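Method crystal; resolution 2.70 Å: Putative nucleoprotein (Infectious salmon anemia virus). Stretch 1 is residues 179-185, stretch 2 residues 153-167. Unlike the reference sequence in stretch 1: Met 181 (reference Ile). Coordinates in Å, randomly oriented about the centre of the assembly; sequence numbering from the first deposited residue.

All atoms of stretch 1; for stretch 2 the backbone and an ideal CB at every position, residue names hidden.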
ATOM      1  N   ALA A 179      18.683 -21.258  13.211  1.00 43.25           N
ATOM      2  CA  ALA A 179      19.217 -22.608  13.226  1.00 40.29           C
ATOM      3  C   ALA A 179      19.245 -23.185  14.645  1.00 46.69           C
ATOM      4  O   ALA A 179      18.948 -24.361  14.848  1.00 49.94           O
ATOM      5  CB  ALA A 179      20.597 -22.629  12.596  1.00 37.17           C
ATOM      6  N   ILE A 180      19.595 -22.347  15.616  1.00 43.72           N
ATOM      7  CA  ILE A 180      19.679 -22.756  17.016  1.00 44.65           C
ATOM      8  C   ILE A 180      18.303 -23.172  17.579  1.00 48.20           C
ATOM      9  O   ILE A 180      18.167 -24.231  18.193  1.00 46.17           O
ATOM     10  CB  ILE A 180      20.381 -21.651  17.859  1.00 46.41           C
ATOM     11  CG1 ILE A 180      21.892 -21.683  17.570  1.00 51.11           C
ATOM     12  CG2 ILE A 180      20.120 -21.806  19.340  1.00 40.10           C
ATOM     13  CD1 ILE A 180      22.657 -20.435  17.993  1.00 46.00           C
HETATM   14  N   MSE A 181      17.273 -22.367  17.340  1.00 48.12           N
HETATM   15  CA  MSE A 181      15.930 -22.740  17.779  1.00 49.29           C
HETATM   16  C   MSE A 181      15.410 -24.022  17.101  1.00 45.77           C
HETATM   17  O   MSE A 181      14.701 -24.813  17.721  1.00 44.74           O
HETATM   18  CB  MSE A 181      14.923 -21.609  17.535  1.00 45.34           C
HETATM   19  CG  MSE A 181      15.049 -20.409  18.410  1.00 39.10           C
HETATM   20 SE   MSE A 181      15.128 -20.829  20.339  0.71 48.75          SE
HETATM   21  CE  MSE A 181      13.581 -21.964  20.603  1.00 39.68           C
ATOM     22  N   ARG A 182      15.736 -24.200  15.828  1.00 45.56           N
ATOM     23  CA  ARG A 182      15.238 -25.346  15.081  1.00 48.36           C
ATOM     24  C   ARG A 182      15.866 -26.606  15.628  1.00 47.92           C
ATOM     25  O   ARG A 182      15.197 -27.628  15.794  1.00 48.42           O
ATOM     26  CB  ARG A 182      15.535 -25.205  13.585  1.00 51.97           C
ATOM     27  CG  ARG A 182      14.581 -24.295  12.847  1.00 48.79           C
ATOM     28  CD  ARG A 182      14.997 -24.139  11.387  1.00 54.57           C
ATOM     29  NE  ARG A 182      14.344 -22.995  10.742  1.00 63.32           N
ATOM     30  CZ  ARG A 182      13.135 -23.033  10.171  1.00 70.43           C
ATOM     31  NH1 ARG A 182      12.433 -24.165  10.159  1.00 68.91           N
ATOM     32  NH2 ARG A 182      12.624 -21.940   9.605  1.00 62.06           N
ATOM     33  N   ILE A 183      17.161 -26.527  15.909  1.00 46.68           N
ATOM     34  CA  ILE A 183      17.870 -27.657  16.484  1.00 46.96           C
ATOM     35  C   ILE A 183      17.410 -27.901  17.922  1.00 50.08           C
ATOM     36  O   ILE A 183      17.285 -29.044  18.372  1.00 48.95           O
ATOM     37  CB  ILE A 183      19.399 -27.489  16.376  1.00 48.77           C
ATOM     38  CG1 ILE A 183      20.100 -28.817  16.609  1.00 51.28           C
ATOM     39  CG2 ILE A 183      19.922 -26.442  17.314  1.00 52.10           C
ATOM     40  CD1 ILE A 183      19.801 -29.815  15.530  1.00 56.37           C
ATOM     41  N   LEU A 184      17.128 -26.816  18.630  1.00 50.57           N
ATOM     42  CA  LEU A 184      16.630 -26.923  19.990  1.00 48.27           C
ATOM     43  C   LEU A 184      15.304 -27.658  19.993  1.00 47.68           C
ATOM     44  O   LEU A 184      15.127 -28.617  20.736  1.00 46.58           O
ATOM     45  CB  LEU A 184      16.462 -25.545  20.609  1.00 44.83           C
ATOM     46  CG  LEU A 184      15.808 -25.475  21.992  1.00 45.81           C
ATOM     47  CD1 LEU A 184      16.271 -26.587  22.919  1.00 44.89           C
ATOM     48  CD2 LEU A 184      16.115 -24.137  22.613  1.00 45.25           C
ATOM     49  N   ALA A 185      14.380 -27.191  19.159  1.00 49.32           N
ATOM     50  CA  ALA A 185      13.087 -27.847  19.012  1.00 52.30           C
ATOM     51  C   ALA A 185      13.289 -29.326  18.688  1.00 53.42           C
ATOM     52  O   ALA A 185      12.632 -30.199  19.260  1.00 58.01           O
ATOM     53  CB  ALA A 185      12.261 -27.167  17.936  1.00 43.17           C
ATOM     54  N   UNK A 153      16.064 -17.468  31.142  1.00 44.10           N
ATOM     55  CA  UNK A 153      16.780 -18.617  31.702  1.00 46.40           C
ATOM     56  C   UNK A 153      17.310 -19.555  30.630  1.00 48.72           C
ATOM     57  O   UNK A 153      18.392 -20.127  30.782  1.00 48.75           O
ATOM     58  CB  UNK A 153      15.863 -19.394  32.649  1.00 46.40           C
ATOM     59  N   UNK A 154      16.557 -19.704  29.543  1.00 47.08           N
ATOM     60  CA  UNK A 154      16.926 -20.635  28.486  1.00 40.28           C
ATOM     61  C   UNK A 154      17.985 -20.046  27.552  1.00 44.80           C
ATOM     62  O   UNK A 154      18.997 -20.694  27.286  1.00 48.91           O
ATOM     63  CB  UNK A 154      15.685 -21.033  27.684  1.00 40.28           C
ATOM     64  N   UNK A 155      17.784 -18.816  27.082  1.00 44.25           N
ATOM     65  CA  UNK A 155      18.741 -18.193  26.140  1.00 44.26           C
ATOM     66  C   UNK A 155      20.219 -18.140  26.598  1.00 45.95           C
ATOM     67  O   UNK A 155      21.112 -18.446  25.800  1.00 44.79           O
ATOM     68  CB  UNK A 155      18.278 -16.763  25.857  1.00 44.26           C
ATOM     69  N   UNK A 156      20.486 -17.759  27.872  1.00 46.29           N
ATOM     70  CA  UNK A 156      21.884 -17.839  28.332  1.00 44.94           C
ATOM     71  C   UNK A 156      22.453 -19.255  28.202  1.00 45.11           C
ATOM     72  O   UNK A 156      23.593 -19.424  27.776  1.00 47.15           O
ATOM     73  CB  UNK A 156      21.985 -17.378  29.788  1.00 44.94           C
ATOM     74  N   UNK A 157      21.649 -20.260  28.528  1.00 41.50           N
ATOM     75  CA  UNK A 157      22.078 -21.652  28.414  1.00 46.39           C
ATOM     76  C   UNK A 157      22.334 -22.043  26.970  1.00 49.17           C
ATOM     77  O   UNK A 157      23.197 -22.886  26.696  1.00 50.74           O
ATOM     78  CB  UNK A 157      21.029 -22.583  29.025  1.00 46.39           C
ATOM     79  N   UNK A 158      21.581 -21.443  26.050  1.00 44.30           N
ATOM     80  CA  UNK A 158      21.847 -21.638  24.639  1.00 47.48           C
ATOM     81  C   UNK A 158      23.131 -20.916  24.236  1.00 46.00           C
ATOM     82  O   UNK A 158      23.883 -21.417  23.413  1.00 41.09           O
ATOM     83  CB  UNK A 158      20.666 -21.147  23.799  1.00 47.48           C
ATOM     84  N   UNK A 159      23.370 -19.740  24.817  1.00 44.12           N
ATOM     85  CA  UNK A 159      24.578 -19.023  24.497  1.00 48.03           C
ATOM     86  C   UNK A 159      25.781 -19.882  24.881  1.00 50.27           C
ATOM     87  O   UNK A 159      26.711 -20.065  24.083  1.00 48.58           O
ATOM     88  CB  UNK A 159      24.613 -17.669  25.208  1.00 48.03           C
ATOM     89  N   UNK A 160      25.721 -20.441  26.086  1.00 45.52           N
ATOM     90  CA  UNK A 160      26.789 -21.261  26.639  1.00 47.23           C
ATOM     91  C   UNK A 160      27.036 -22.568  25.884  1.00 49.93           C
ATOM     92  O   UNK A 160      28.183 -22.921  25.555  1.00 49.72           O
ATOM     93  CB  UNK A 160      26.470 -21.579  28.101  1.00 47.23           C
ATOM     94  N   UNK A 161      25.962 -23.287  25.607  1.00 46.98           N
ATOM     95  CA  UNK A 161      26.066 -24.522  24.844  1.00 49.57           C
ATOM     96  C   UNK A 161      26.733 -24.282  23.500  1.00 50.54           C
ATOM     97  O   UNK A 161      27.674 -24.991  23.140  1.00 56.28           O
ATOM     98  CB  UNK A 161      24.682 -25.142  24.641  1.00 49.57           C
ATOM     99  N   UNK A 162      26.278 -23.273  22.769  1.00 48.78           N
ATOM    100  CA  UNK A 162      26.770 -23.089  21.401  1.00 54.89           C
ATOM    101  C   UNK A 162      28.125 -22.402  21.271  1.00 49.41           C
ATOM    102  O   UNK A 162      28.648 -22.269  20.177  1.00 51.16           O
ATOM    103  CB  UNK A 162      25.741 -22.280  20.610  1.00 54.89           C
ATOM    104  N   UNK A 163      28.679 -21.997  22.408  1.00 52.79           N
ATOM    105  CA  UNK A 163      30.013 -21.397  22.487  1.00 52.53           C
ATOM    106  C   UNK A 163      31.060 -22.477  22.314  1.00 54.09           C
ATOM    107  O   UNK A 163      32.233 -22.192  22.062  1.00 53.71           O
ATOM    108  CB  UNK A 163      30.213 -20.664  23.815  1.00 52.53           C
ATOM    109  N   UNK A 164      30.613 -23.721  22.483  1.00 52.50           N
ATOM    110  CA  UNK A 164      31.438 -24.892  22.256  1.00 50.68           C
ATOM    111  C   UNK A 164      31.550 -25.131  20.761  1.00 56.73           C
ATOM    112  O   UNK A 164      32.519 -25.698  20.284  1.00 64.97           O
ATOM    113  CB  UNK A 164      30.863 -26.119  22.967  1.00 50.68           C
ATOM    114  N   UNK A 165      30.550 -24.677  20.023  1.00 59.17           N
ATOM    115  CA  UNK A 165      30.352 -25.094  18.645  1.00 57.54           C
ATOM    116  C   UNK A 165      30.592 -23.951  17.674  1.00 59.54           C
ATOM    117  O   UNK A 165      31.079 -24.159  16.569  1.00 61.36           O
ATOM    118  CB  UNK A 165      28.939 -25.651  18.459  1.00 57.54           C
ATOM    119  N   UNK A 166      30.227 -22.750  18.104  1.00 58.80           N
ATOM    120  CA  UNK A 166      30.208 -21.588  17.246  1.00 56.02           C
ATOM    121  C   UNK A 166      31.061 -20.511  17.833  1.00 56.84           C
ATOM    122  O   UNK A 166      31.310 -20.479  19.021  1.00 58.86           O
ATOM    123  CB  UNK A 166      28.780 -21.083  17.028  1.00 56.02           C
ATOM    124  N   UNK A 167      31.492 -19.604  16.971  1.00 64.68           N
ATOM    125  CA  UNK A 167      32.211 -18.430  17.402  1.00 59.03           C
ATOM    126  C   UNK A 167      31.197 -17.432  17.898  1.00 59.25           C
ATOM    127  O   UNK A 167      29.988 -17.668  17.873  1.00 54.50           O
ATOM    128  CB  UNK A 167      33.070 -17.846  16.278  1.00 59.03           C
TER

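Stretch 1 is a helix that offers stretch 2 an apolar surface of Ile 180, Met 181, Ile 183 and Leu 184. The two helix axes cross at 100° and approach to 11.8 Å, a gap that side chains must fill from both sides.

Position 153 is out of reach, so stretch 1 sets no demand; it is Met 153, a selenomethionine. At 154 CA-to-CB points toward stretch 1, but nothing lies within 5.5 Å of the ideal CB. A mid-sized aliphatic would suit, and Val 154 brings CG1 to 4.4 Å from Leu 184 CD2.

Position 155 starts sideways, so only a long side chain can come back to the contact; Met or an aromatic could. Phe 155 does so with chi1 at m, its CZ 4.3 Å from Met 181 SE, the selenium lying oblique to the ring.

At 156 the backbone N makes no bond to the turn before and the helix kinks. Phi of -57° admits proline, which has no amide hydrogen to lose, and Pro 156 is found. Position 157 is out of reach and tolerant: Ala 157.

Position 158 is the closest in register: its CA lies 8.0 Å from Ile 180 CA, and its ideal CB 4.5 Å from Ile 180 CG2. Leu, Ile or Met would suit. Leu 158, in the mt rotamer, sets CD1 4.2 Å from both Ile 180 CG2 and Met 181 SE, while CD2 reaches 3.5 Å from Leu 184 CD2.

Position 159 points away, and 160 and 161 are out of reach; polar or apolar side chains would serve. They are Thr 159, Thr 160 and Phe 161.

Position 162 points toward stretch 1, its ideal CB 4.4 Å from Ile 180 CD1. Leu, Met or an aromatic could fit, and a flat ring can lie against an isoleucine. Phe 162 lays one face against Ile 180, whose CG1 sits 4.0 Å from the centroid of the Phe 162 ring, almost on its normal, in a CH-pi contact. Its CZ also comes 3.7 Å from Ile 183 CG2.

Positions 163, 164 and 165 lie beyond reach, so stretch 1 leaves the choice open, polar or apolar. Ser 163 OG donates to Thr 159 O at 2.6 Å; Ala 164 and Ile 165 follow.

At 166 the backbone is extended, and CB turns toward stretch 1 from a distance. Leu, Met or an aromatic could reach it; Leu 166 CD1 lies 4.2 Å from Ile 180 CD1. Position 167, out of reach, precedes a helix, where Ser, Thr, Asp or Asn would suit; Ser 167 caps a backbone N just beyond the stretch.

Stretch 2 153-167: MVFPALTTFFSAILS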
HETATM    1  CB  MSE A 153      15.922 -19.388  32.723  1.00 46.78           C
HETATM    2  CG  MSE A 153      15.835 -18.677  34.064  1.00 49.66           C
HETATM    3 SE   MSE A 153      14.783 -19.690  35.354  0.80 60.57          SE
HETATM    4  CE  MSE A 153      16.000 -21.158  35.602  1.00 53.34           C
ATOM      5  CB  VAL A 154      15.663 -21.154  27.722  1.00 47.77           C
ATOM      6  CG1 VAL A 154      16.022 -21.984  26.456  1.00 39.68           C
ATOM      7  CG2 VAL A 154      14.766 -21.973  28.665  1.00 48.93           C
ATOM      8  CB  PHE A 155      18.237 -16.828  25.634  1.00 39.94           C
ATOM      9  CG  PHE A 155      17.207 -16.931  24.530  1.00 43.60           C
ATOM     10  CD1 PHE A 155      16.123 -17.799  24.649  1.00 45.68           C
ATOM     11  CD2 PHE A 155      17.314 -16.160  23.370  1.00 45.43           C
ATOM     12  CE1 PHE A 155      15.170 -17.912  23.626  1.00 42.56           C
ATOM     13  CE2 PHE A 155      16.362 -16.260  22.343  1.00 40.33           C
ATOM     14  CZ  PHE A 155      15.297 -17.132  22.476  1.00 38.38           C
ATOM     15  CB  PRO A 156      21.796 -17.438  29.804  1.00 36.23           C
ATOM     16  CG  PRO A 156      20.611 -16.521  29.862  1.00 43.86           C
ATOM     17  CD  PRO A 156      19.622 -17.084  28.863  1.00 45.56           C
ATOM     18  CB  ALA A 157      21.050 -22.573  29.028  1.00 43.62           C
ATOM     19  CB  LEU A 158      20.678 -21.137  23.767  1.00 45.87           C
ATOM     20  CG  LEU A 158      19.342 -21.845  23.875  1.00 46.43           C
ATOM     21  CD1 LEU A 158      18.306 -21.071  23.065  1.00 46.89           C
ATOM     22  CD2 LEU A 158      19.453 -23.300  23.406  1.00 38.80           C
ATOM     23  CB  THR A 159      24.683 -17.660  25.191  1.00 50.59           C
ATOM     24  OG1 THR A 159      23.846 -16.716  24.523  1.00 50.88           O
ATOM     25  CG2 THR A 159      26.146 -17.154  25.140  1.00 39.27           C
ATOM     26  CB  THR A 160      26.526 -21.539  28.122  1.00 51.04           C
ATOM     27  OG1 THR A 160      26.824 -20.355  28.876  1.00 54.68           O
ATOM     28  CG2 THR A 160      27.360 -22.706  28.630  1.00 48.14           C
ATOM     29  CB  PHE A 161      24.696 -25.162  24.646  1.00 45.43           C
ATOM     30  CG  PHE A 161      24.759 -26.536  24.042  1.00 49.94           C
ATOM     31  CD1 PHE A 161      24.912 -26.700  22.669  1.00 51.86           C
ATOM     32  CD2 PHE A 161      24.665 -27.670  24.834  1.00 49.86           C
ATOM     33  CE1 PHE A 161      24.966 -27.961  22.109  1.00 50.63           C
ATOM     34  CE2 PHE A 161      24.723 -28.932  24.272  1.00 47.22           C
ATOM     35  CZ  PHE A 161      24.875 -29.074  22.909  1.00 48.76           C
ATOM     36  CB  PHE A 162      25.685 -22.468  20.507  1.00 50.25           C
ATOM     37  CG  PHE A 162      24.572 -23.425  20.209  1.00 49.14           C
ATOM     38  CD1 PHE A 162      24.645 -24.262  19.108  1.00 47.36           C
ATOM     39  CD2 PHE A 162      23.475 -23.537  21.066  1.00 46.29           C
ATOM     40  CE1 PHE A 162      23.624 -25.167  18.842  1.00 46.74           C
ATOM     41  CE2 PHE A 162      22.464 -24.447  20.817  1.00 37.15           C
ATOM     42  CZ  PHE A 162      22.535 -25.256  19.704  1.00 47.97           C
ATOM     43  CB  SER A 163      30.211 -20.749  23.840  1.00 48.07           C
ATOM     44  OG  SER A 163      29.300 -19.690  24.025  1.00 57.30           O
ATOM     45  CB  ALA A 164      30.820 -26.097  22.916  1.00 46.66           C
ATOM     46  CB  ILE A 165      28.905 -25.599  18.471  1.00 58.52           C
ATOM     47  CG1 ILE A 165      28.690 -26.859  19.298  1.00 57.90           C
ATOM     48  CG2 ILE A 165      28.611 -25.898  17.028  1.00 60.88           C
ATOM     49  CD1 ILE A 165      29.663 -27.981  18.935  1.00 61.47           C
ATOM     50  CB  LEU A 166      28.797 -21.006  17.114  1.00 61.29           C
ATOM     51  CG  LEU A 166      27.632 -21.835  16.576  1.00 61.39           C
ATOM     52  CD1 LEU A 166      26.454 -20.908  16.306  1.00 56.88           C
ATOM     53  CD2 LEU A 166      28.039 -22.608  15.333  1.00 55.40           C
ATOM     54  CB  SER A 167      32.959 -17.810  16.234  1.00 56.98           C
ATOM     55  OG  SER A 167      32.061 -17.096  15.397  1.00 60.83           O
TER
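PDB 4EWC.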